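Long-range contact in putative type VI secretion protein (Escherichia coli, PDB 4PS2), which probably builds, with TssC, the contractile sheath of the type VI secretion system, this chain being the C-terminal helical fragment of TssB: residues A[28-39]-A[70-78]. Sequence-based numbering, arbitrary orientation.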
loop_
_atom_site.group_PDB
_atom_site.type_symbol
_atom_site.label_atom_id
_atom_site.label_comp_id
_atom_site.label_asym_id
_atom_site.label_seq_id
_atom_site.Cartn_x
_atom_site.Cartn_y
_atom_site.Cartn_z
ATOM N N ALA A 28 -2.132 -0.299 3.058
ATOM C CA ALA A 28 -1.430 0.463 2.019
ATOM C C ALA A 28 -0.986 -0.455 0.861
ATOM O O ALA A 28 -1.161 -0.094 -0.295
ATOM C CB ALA A 28 -0.234 1.196 2.616
ATOM N N MET A 29 -0.442 -1.643 1.181
ATOM C CA MET A 29 0.007 -2.644 0.211
ATOM C C MET A 29 -1.142 -3.152 -0.682
ATOM O O MET A 29 -0.939 -3.334 -1.888
ATOM C CB MET A 29 0.647 -3.831 0.949
ATOM C CG MET A 29 2.089 -3.555 1.426
ATOM S SD MET A 29 2.650 -4.818 2.608
ATOM C CE MET A 29 2.931 -6.139 1.550
ATOM N N LEU A 30 -2.334 -3.414 -0.087
ATOM C CA LEU A 30 -3.473 -3.882 -0.868
ATOM C C LEU A 30 -4.028 -2.723 -1.723
ATOM O O LEU A 30 -4.322 -2.928 -2.903
ATOM C CB LEU A 30 -4.554 -4.523 0.006
ATOM C CG LEU A 30 -5.786 -5.064 -0.735
ATOM C CD1 LEU A 30 -5.407 -6.144 -1.778
ATOM C CD2 LEU A 30 -6.831 -5.588 0.257
ATOM N N ALA A 31 -4.141 -1.519 -1.151
ATOM C CA ALA A 31 -4.610 -0.355 -1.929
ATOM C C ALA A 31 -3.650 -0.026 -3.097
ATOM O O ALA A 31 -4.089 0.352 -4.191
ATOM C CB ALA A 31 -4.778 0.851 -1.022
ATOM N N MET A 32 -2.338 -0.203 -2.863
ATOM C CA MET A 32 -1.324 0.053 -3.863
ATOM C C MET A 32 -1.415 -0.991 -4.988
ATOM O O MET A 32 -1.319 -0.634 -6.165
ATOM C CB MET A 32 0.068 0.026 -3.193
ATOM C CG MET A 32 1.156 0.522 -4.063
ATOM S SD MET A 32 1.043 2.299 -4.412
ATOM C CE MET A 32 2.083 2.330 -5.860
ATOM N N ARG A 33 -1.612 -2.282 -4.614
ATOM C CA ARG A 33 -1.732 -3.372 -5.576
ATOM C C ARG A 33 -2.927 -3.121 -6.497
ATOM O O ARG A 33 -2.791 -3.273 -7.701
ATOM C CB ARG A 33 -1.885 -4.706 -4.850
ATOM C CG ARG A 33 -2.053 -5.885 -5.802
ATOM C CD ARG A 33 -2.757 -6.996 -5.112
ATOM N NE ARG A 33 -1.919 -7.560 -4.059
ATOM C CZ ARG A 33 -2.340 -8.477 -3.203
ATOM N NH1 ARG A 33 -3.582 -8.938 -3.277
ATOM N NH2 ARG A 33 -1.520 -8.962 -2.286
ATOM N N SER A 34 -4.076 -2.711 -5.935
ATOM C CA SER A 34 -5.298 -2.413 -6.699
ATOM C C SER A 34 -5.108 -1.224 -7.634
ATOM O O SER A 34 -5.548 -1.256 -8.787
ATOM C CB SER A 34 -6.476 -2.163 -5.756
ATOM O OG SER A 34 -6.696 -3.280 -4.907
ATOM N N LEU A 35 -4.455 -0.172 -7.136
ATOM C CA LEU A 35 -4.196 1.029 -7.897
ATOM C C LEU A 35 -3.258 0.739 -9.081
ATOM O O LEU A 35 -3.530 1.210 -10.187
ATOM C CB LEU A 35 -3.635 2.134 -6.991
ATOM C CG LEU A 35 -3.398 3.449 -7.688
ATOM C CD1 LEU A 35 -4.721 4.109 -8.126
ATOM C CD2 LEU A 35 -2.508 4.340 -6.883
ATOM N N LEU A 36 -2.173 -0.034 -8.856
ATOM C CA LEU A 36 -1.245 -0.403 -9.940
ATOM C C LEU A 36 -1.945 -1.286 -10.976
ATOM O O LEU A 36 -1.681 -1.147 -12.165
ATOM C CB LEU A 36 -0.012 -1.130 -9.399
ATOM C CG LEU A 36 1.031 -0.275 -8.667
ATOM C CD1 LEU A 36 1.976 -1.177 -7.856
ATOM C CD2 LEU A 36 1.845 0.569 -9.657
ATOM N N ARG A 37 -2.844 -2.180 -10.540
ATOM C CA ARG A 37 -3.578 -3.035 -11.473
ATOM C C ARG A 37 -4.509 -2.177 -12.327
ATOM O O ARG A 37 -4.604 -2.404 -13.532
ATOM C CB ARG A 37 -4.342 -4.140 -10.734
ATOM C CG ARG A 37 -3.390 -5.168 -10.100
ATOM C CD ARG A 37 -4.088 -6.288 -9.336
ATOM N NE ARG A 37 -4.811 -7.160 -10.259
ATOM C CZ ARG A 37 -4.258 -8.126 -10.988
ATOM N NH1 ARG A 37 -2.960 -8.401 -10.867
ATOM N NH2 ARG A 37 -4.994 -8.830 -11.829
ATOM N N ASP A 38 -5.167 -1.171 -11.709
ATOM C CA ASP A 38 -6.059 -0.220 -12.396
ATOM C C ASP A 38 -5.276 0.541 -13.454
ATOM O O ASP A 38 -5.697 0.591 -14.611
ATOM C CB ASP A 38 -6.696 0.768 -11.386
ATOM C CG ASP A 38 -7.744 0.151 -10.470
ATOM O OD1 ASP A 38 -8.288 -0.919 -10.821
ATOM O OD2 ASP A 38 -7.999 0.726 -9.383
ATOM N N LEU A 39 -4.111 1.085 -13.075
ATOM C CA LEU A 39 -3.233 1.803 -13.993
ATOM C C LEU A 39 -2.783 0.894 -15.155
ATOM O O LEU A 39 -2.896 1.294 -16.321
ATOM C CB LEU A 39 -1.997 2.328 -13.260
ATOM C CG LEU A 39 -0.995 3.099 -14.140
ATOM C CD1 LEU A 39 -1.500 4.503 -14.457
ATOM C CD2 LEU A 39 0.370 3.176 -13.476
ATOM N N LEU A 70 6.905 1.228 -1.811
ATOM C CA LEU A 70 5.634 1.372 -2.539
ATOM C C LEU A 70 5.780 2.272 -3.778
ATOM O O LEU A 70 5.360 1.877 -4.875
ATOM C CB LEU A 70 4.477 1.787 -1.610
ATOM C CG LEU A 70 4.062 0.727 -0.569
ATOM C CD1 LEU A 70 3.040 1.279 0.421
ATOM C CD2 LEU A 70 3.501 -0.528 -1.213
ATOM N N ARG A 71 6.457 3.431 -3.621
ATOM C CA ARG A 71 6.734 4.377 -4.718
ATOM C C ARG A 71 7.665 3.768 -5.775
ATOM O O ARG A 71 7.551 4.122 -6.944
ATOM C CB ARG A 71 7.332 5.699 -4.212
ATOM C CG ARG A 71 6.423 6.530 -3.335
ATOM C CD ARG A 71 7.068 7.849 -2.923
ATOM N NE ARG A 71 6.549 8.964 -3.716
ATOM C CZ ARG A 71 5.595 9.795 -3.312
ATOM N NH1 ARG A 71 5.065 9.675 -2.100
ATOM N NH2 ARG A 71 5.171 10.764 -4.110
ATOM N N ALA A 72 8.557 2.831 -5.377
ATOM C CA ALA A 72 9.475 2.139 -6.294
ATOM C C ALA A 72 8.755 1.183 -7.248
ATOM O O ALA A 72 9.324 0.769 -8.253
ATOM C CB ALA A 72 10.543 1.400 -5.508
ATOM N N LEU A 73 7.498 0.850 -6.954
ATOM C CA LEU A 73 6.677 -0.025 -7.789
ATOM C C LEU A 73 5.963 0.761 -8.890
ATOM O O LEU A 73 5.424 0.161 -9.824
ATOM C CB LEU A 73 5.647 -0.772 -6.923
ATOM C CG LEU A 73 6.168 -1.815 -5.915
ATOM C CD1 LEU A 73 5.039 -2.319 -5.064
ATOM C CD2 LEU A 73 6.852 -3.022 -6.623
ATOM N N VAL A 74 5.956 2.096 -8.798
ATOM C CA VAL A 74 5.281 2.938 -9.797
ATOM C C VAL A 74 6.023 2.958 -11.144
ATOM O O VAL A 74 7.189 3.373 -11.162
ATOM C CB VAL A 74 5.035 4.367 -9.250
ATOM C CG1 VAL A 74 4.449 5.283 -10.322
ATOM C CG2 VAL A 74 4.139 4.330 -8.013
ATOM N N PRO A 75 5.371 2.597 -12.287
ATOM C CA PRO A 75 6.072 2.705 -13.590
ATOM C C PRO A 75 6.466 4.162 -13.846
ATOM O O PRO A 75 5.742 5.081 -13.444
ATOM C CB PRO A 75 5.038 2.222 -14.606
ATOM C CG PRO A 75 4.020 1.457 -13.815
ATOM C CD PRO A 75 3.986 2.106 -12.461
ATOM N N GLU A 76 7.647 4.378 -14.437
ATOM C CA GLU A 76 8.184 5.717 -14.728
ATOM C C GLU A 76 7.223 6.642 -15.474
ATOM O O GLU A 76 7.161 7.826 -15.149
ATOM C CB GLU A 76 9.508 5.625 -15.484
ATOM C CG GLU A 76 10.696 5.254 -14.613
ATOM C CD GLU A 76 11.926 4.808 -15.379
ATOM O OE1 GLU A 76 13.017 5.365 -15.119
ATOM O OE2 GLU A 76 11.805 3.894 -16.225
ATOM N N LYS A 77 6.467 6.109 -16.442
ATOM C CA LYS A 77 5.513 6.885 -17.240
ATOM C C LYS A 77 4.287 7.378 -16.469
ATOM O O LYS A 77 3.556 8.226 -16.986
ATOM C CB LYS A 77 5.050 6.052 -18.437
ATOM N N ALA A 78 4.056 6.876 -15.244
ATOM C CA ALA A 78 2.929 7.336 -14.431
ATOM C C ALA A 78 3.280 8.609 -13.629
ATOM O O ALA A 78 2.378 9.275 -13.106
ATOM C CB ALA A 78 2.477 6.237 -13.493
#
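In the helical bundle of this C-terminal TssB fragment, one face of helix 16-40, carrying Ala28, Met32, Leu36 and Leu39, receives Leu70 of helix 64-71 and the chain that follows it to Ala78. Leu70 reaches in with both methyls: CD1 rests on Ala28 CB at 3.9 Å, where a small residue leaves room for the branch, and CD2 lies 3.8 Å from Met32 CG, the two side chains running antiparallel alongside one another. Met32 starts with CG anti to its backbone nitrogen (chi1 -169°) and then bends at chi2, which carries the flexible thioether round to set CE 3.6 Å from Val74 CG2, the methionine side chain lying roughly perpendicular to the valine. Further along, Leu36 splits its work: CD1 meets Leu73 CB at 3.8 Å, while CD2 lies against Leu73 O and, also at 3.8 Å, Pro75 CD. With an alanine here both methyls would go, which would probably leave a gap against Leu73 and Pro75 and free the chain after the helix to shift. Leu39 CD2 ends the row, set against Pro75 CD of the rigid proline ring and touching Ala78 CB at 3.7 Å. Leu53 of helix 46-57 touches Met32, and Trp79 touches Val74, joining the contact to the rest of the bundle. Because apolar packing carries the whole interface, its fit depends on the shapes of aliphatic groups, while the type I turn from Arg71 to Val74 meets its polar needs partly through its own backbone bond, Val74 N to Arg71 O.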